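Local coordinates for uncharacterized protein (PDB 6Y56), which is the nucleotidyltransferase toxin MenT4 of a Mycobacterium tuberculosis toxin-antitoxin system, probably transferring nucleotides to tRNA acceptor stems, at residues 25-29 against 52-56; 67-73 against 123-129. All coordinates share one frame; numbering follows the deposited sequence.

Contact 1: 25-29 against 52-56; sequences DVAQD and TSLRK
Lys56 sets its ammonium group among the side chains of segment 25-29, where two salt bridges hold it: NZ lies 2.7 Å from Asp29 OD1 and 2.8 Å from Asp25 OD1. Both oxygens are met from above their carboxylate planes, at 43° for Asp29 and 69° for Asp25. Two weak bonds complete the grip, from Lys56 NZ to the backbone O of Asp25 at 2.9 Å and to Gln28 OE1 at 3.2 Å, giving NZ four oxygen partners. A bend at chi2 (-57°), then an extended run to NZ, carries the lysine between the two carboxylates. Asp25 reaches the second helix through its other oxygen: OD2 makes a salt bridge to Arg55 NH2 (3.2 Å) whose hydrogen bond is weak, the carboxylate and guanidinium planes standing nearly perpendicular. His11 is a further partner of this oxygen, while Tyr151 takes Asp29 OD2, so each acid is tied at both oxygens. Packing is slight, with methyl CG2 of Thr52 lying 3.8 Å from Gln28 OE1. The Gln28 amide nitrogen bonds to the Ser66 backbone, and Thr52 OG1 is taken up by Ser66 and the backbone of strand 68-72. Asp25, Asp29, Arg55 and Lys56 thus form a buried salt-bridge network joining helices 19-38 and 50-59, whose segments cross almost at right angles with axes 12.0 Å apart; Phe48 of strand 47-49 packs on Lys56, and helix 5-11 brings His11 against Arg55.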
# COMPACT_ATOMS: atom_id res chain seq x y z
N ASP A 25 -10.19 9.14 4.37
CA ASP A 25 -9.62 8.26 5.38
C ASP A 25 -10.72 7.64 6.24
O ASP A 25 -10.73 6.42 6.48
CB ASP A 25 -8.63 9.06 6.25
CG ASP A 25 -7.91 8.21 7.27
OD1 ASP A 25 -7.10 7.35 6.87
OD2 ASP A 25 -8.14 8.38 8.50
N VAL A 26 -11.67 8.46 6.67
CA VAL A 26 -12.79 7.96 7.47
C VAL A 26 -13.64 7.00 6.64
O VAL A 26 -14.05 5.94 7.12
CB VAL A 26 -13.62 9.13 8.01
CG1 VAL A 26 -14.89 8.64 8.66
CG2 VAL A 26 -12.81 9.95 8.99
N ALA A 27 -13.93 7.37 5.38
CA ALA A 27 -14.74 6.52 4.52
C ALA A 27 -14.09 5.16 4.32
O ALA A 27 -14.77 4.12 4.35
CB ALA A 27 -14.98 7.21 3.18
N GLN A 28 -12.76 5.13 4.14
CA GLN A 28 -12.05 3.86 4.01
C GLN A 28 -12.25 2.98 5.23
O GLN A 28 -12.40 1.75 5.10
CB GLN A 28 -10.56 4.11 3.84
CG GLN A 28 -10.15 4.75 2.55
CD GLN A 28 -8.72 5.20 2.58
OE1 GLN A 28 -8.18 5.50 3.65
NE2 GLN A 28 -8.08 5.24 1.42
N ASP A 29 -12.22 3.56 6.44
CA ASP A 29 -12.44 2.74 7.64
C ASP A 29 -13.82 2.10 7.60
O ASP A 29 -13.99 0.95 8.02
CB ASP A 29 -12.35 3.59 8.91
CG ASP A 29 -10.98 4.17 9.14
OD1 ASP A 29 -9.99 3.68 8.53
OD2 ASP A 29 -10.89 5.11 9.94
N THR A 52 -1.78 2.12 2.37
CA THR A 52 -2.91 2.38 3.25
C THR A 52 -2.99 1.37 4.39
O THR A 52 -3.43 1.73 5.49
CB THR A 52 -4.21 2.47 2.45
OG1 THR A 52 -3.99 3.40 1.39
CG2 THR A 52 -5.38 2.95 3.32
N SER A 53 -2.53 0.13 4.17
CA SER A 53 -2.44 -0.78 5.30
C SER A 53 -1.41 -0.28 6.30
O SER A 53 -1.60 -0.42 7.52
CB SER A 53 -2.14 -2.21 4.84
OG SER A 53 -0.79 -2.39 4.42
N LEU A 54 -0.34 0.35 5.81
CA LEU A 54 0.65 0.94 6.70
C LEU A 54 0.02 2.05 7.54
O LEU A 54 0.22 2.11 8.76
CB LEU A 54 1.82 1.46 5.88
CG LEU A 54 3.05 2.07 6.53
CD1 LEU A 54 3.84 1.01 7.28
CD2 LEU A 54 3.91 2.76 5.46
N ARG A 55 -0.78 2.91 6.91
CA ARG A 55 -1.50 3.95 7.63
C ARG A 55 -2.46 3.37 8.65
O ARG A 55 -2.45 3.76 9.82
CB ARG A 55 -2.27 4.83 6.63
CG ARG A 55 -3.41 5.60 7.27
CD ARG A 55 -2.93 6.72 8.18
NE ARG A 55 -4.09 7.37 8.77
CZ ARG A 55 -4.14 8.64 9.18
NH1 ARG A 55 -3.07 9.42 9.10
NH2 ARG A 55 -5.28 9.12 9.67
N LYS A 56 -3.31 2.42 8.24
CA LYS A 56 -4.40 2.00 9.12
C LYS A 56 -3.89 1.19 10.30
O LYS A 56 -4.42 1.31 11.42
CB LYS A 56 -5.41 1.13 8.37
CG LYS A 56 -6.07 1.80 7.18
CD LYS A 56 -6.77 3.09 7.57
CE LYS A 56 -7.54 3.66 6.39
NZ LYS A 56 -8.31 4.88 6.76

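Contact 2: 67-73 against 123-129; sequences TDLDFSA and VASVEFA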
# COMPACT_ATOMS: atom_id res chain seq x y z
N THR A 67 -4.66 7.24 -0.22
CA THR A 67 -5.92 7.33 -0.95
C THR A 67 -6.30 6.06 -1.67
O THR A 67 -7.38 6.00 -2.27
CB THR A 67 -5.87 8.45 -2.00
OG1 THR A 67 -4.91 8.09 -3.01
CG2 THR A 67 -5.47 9.77 -1.36
N ASP A 68 -5.43 5.06 -1.68
CA ASP A 68 -5.74 3.83 -2.37
C ASP A 68 -6.04 2.72 -1.37
O ASP A 68 -5.71 2.80 -0.19
CB ASP A 68 -4.64 3.43 -3.37
CG ASP A 68 -3.23 3.45 -2.78
OD1 ASP A 68 -3.01 3.95 -1.65
OD2 ASP A 68 -2.32 2.95 -3.49
N LEU A 69 -6.76 1.73 -1.84
CA LEU A 69 -6.93 0.49 -1.09
C LEU A 69 -6.36 -0.61 -1.96
O LEU A 69 -6.78 -0.78 -3.10
CB LEU A 69 -8.41 0.25 -0.80
CG LEU A 69 -9.00 1.18 0.27
CD1 LEU A 69 -10.49 0.96 0.38
CD2 LEU A 69 -8.33 0.98 1.63
N ASP A 70 -5.36 -1.31 -1.44
CA ASP A 70 -4.68 -2.36 -2.19
C ASP A 70 -4.87 -3.67 -1.44
O ASP A 70 -4.72 -3.72 -0.21
CB ASP A 70 -3.18 -2.09 -2.26
CG ASP A 70 -2.84 -0.86 -3.07
OD1 ASP A 70 -3.44 -0.67 -4.15
OD2 ASP A 70 -1.94 -0.10 -2.65
N PHE A 71 -5.18 -4.73 -2.18
CA PHE A 71 -5.33 -6.05 -1.61
C PHE A 71 -4.57 -7.04 -2.47
O PHE A 71 -4.41 -6.85 -3.68
CB PHE A 71 -6.79 -6.50 -1.58
CG PHE A 71 -7.69 -5.58 -0.82
CD1 PHE A 71 -7.83 -5.72 0.55
CD2 PHE A 71 -8.38 -4.57 -1.46
CE1 PHE A 71 -8.65 -4.86 1.28
CE2 PHE A 71 -9.20 -3.70 -0.74
CZ PHE A 71 -9.34 -3.84 0.62
N SER A 72 -4.10 -8.11 -1.83
CA SER A 72 -3.67 -9.29 -2.56
C SER A 72 -4.87 -10.22 -2.63
O SER A 72 -5.46 -10.56 -1.59
CB SER A 72 -2.52 -9.98 -1.85
OG SER A 72 -2.24 -11.23 -2.46
N ALA A 73 -5.26 -10.60 -3.85
CA ALA A 73 -6.41 -11.46 -4.06
C ALA A 73 -6.16 -12.28 -5.30
O ALA A 73 -6.52 -11.89 -6.41
CB ALA A 73 -7.70 -10.65 -4.21
N VAL A 123 -8.74 11.85 -5.69
CA VAL A 123 -8.63 10.61 -6.44
C VAL A 123 -8.40 9.46 -5.48
O VAL A 123 -7.48 9.49 -4.65
CB VAL A 123 -7.48 10.71 -7.46
CG1 VAL A 123 -6.98 9.33 -7.85
CG2 VAL A 123 -7.92 11.53 -8.66
N ALA A 124 -9.24 8.42 -5.59
CA ALA A 124 -9.14 7.24 -4.75
C ALA A 124 -9.35 6.01 -5.60
O ALA A 124 -10.08 6.03 -6.59
CB ALA A 124 -10.16 7.27 -3.61
N SER A 125 -8.72 4.91 -5.21
CA SER A 125 -8.75 3.72 -6.03
C SER A 125 -8.76 2.48 -5.15
O SER A 125 -8.48 2.52 -3.95
CB SER A 125 -7.54 3.67 -6.96
OG SER A 125 -6.35 3.81 -6.21
N VAL A 126 -9.10 1.36 -5.78
CA VAL A 126 -8.99 0.03 -5.19
C VAL A 126 -8.30 -0.85 -6.21
O VAL A 126 -8.67 -0.84 -7.39
CB VAL A 126 -10.37 -0.54 -4.83
CG1 VAL A 126 -10.23 -1.85 -4.08
CG2 VAL A 126 -11.19 0.46 -4.02
N GLU A 127 -7.29 -1.60 -5.78
CA GLU A 127 -6.55 -2.46 -6.69
C GLU A 127 -6.34 -3.82 -6.05
O GLU A 127 -6.13 -3.91 -4.83
CB GLU A 127 -5.19 -1.86 -7.04
CG GLU A 127 -4.51 -2.53 -8.21
CD GLU A 127 -3.15 -1.92 -8.51
OE1 GLU A 127 -2.43 -2.48 -9.36
OE2 GLU A 127 -2.81 -0.89 -7.90
N PHE A 128 -6.37 -4.86 -6.87
CA PHE A 128 -6.28 -6.24 -6.41
C PHE A 128 -5.14 -6.93 -7.15
O PHE A 128 -5.25 -7.19 -8.35
CB PHE A 128 -7.57 -6.99 -6.71
CG PHE A 128 -8.76 -6.43 -6.01
CD1 PHE A 128 -9.50 -5.42 -6.59
CD2 PHE A 128 -9.17 -6.94 -4.80
CE1 PHE A 128 -10.62 -4.90 -5.98
CE2 PHE A 128 -10.29 -6.43 -4.17
CZ PHE A 128 -11.01 -5.40 -4.76
N ALA A 129 -4.06 -7.23 -6.43
CA ALA A 129 -2.92 -7.91 -7.02
C ALA A 129 -3.23 -9.39 -7.19
O ALA A 129 -3.87 -10.01 -6.34
CB ALA A 129 -1.70 -7.76 -6.12
O HOH W 1 -9.30 4.41 -1.42
O HOH W 2 -5.74 6.57 -5.36
O HOH W 3 -5.15 1.11 -5.50
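Phe71 and Phe128 share one first torsion (chi1 -58° and -62°, each CG anti to its carbonyl carbon), which sends their rings side by side in the same direction from paired parallel strands. The planes are near parallel but slid, centroids 5.6 Å apart, so the rings barely overlap; CD2 of Phe71 lies 3.8 Å from CE2 of Phe128. Val126 CG1 meets the Phe71 ring at its edge, in plane. On the other sheet face, Asp68 and Asp70 form an Asp-x-Asp pattern, as in the metal-binding pair of nucleotidyltransferases. Glu127 is placed like the third carboxylate of many members, though no metal lies here. The acids crowd one another (Asp68 OD2 to Asp70 OD2 3.2 Å, Asp70 OD1 to Glu127 OE2 3.8 Å), a repulsion a bound cation would probably relieve. Ser125 OG touches Asp68 CB at 3.3 Å, and one water connects it to Asp70 OD1. The backbones run in register through bonds such as Glu127 N to Leu69 O (2.8 Å), beginning weakly with Ser125 N to Thr67 O (3.4 Å). Strand 47-49 flanks 68-72 and strand 107-114 flanks 125-129 within the mixed sheet. Helix 19-38 covers Leu69 and Phe71, while helix 76-86 packs on Phe128.

Contacts 1 and 2 lie in series along the chain, their centres about 11 Å apart, and meet where helix 50-59 touches strand 68-72, the next strand in the chain. Thr52 OG1 is 2.4 Å from Asp68 O, a probable hydrogen bond though unusually short, and Thr52 CG2 packs on Leu69 CD2 at 3.9 Å. Gln28 NE2 adds packing 3.7 Å from Thr67 C. Helix 19-38 thus joins both contacts, gripping helix 50-59 in one and covering the apolar sheet face in the other. The glycines just before Thr52, at the start of helix 50-59, and the Asp-x-Asp on strand 68-72 resemble the paired signature of the nucleotidyltransferase superfamily, so this junction probably borders the active site.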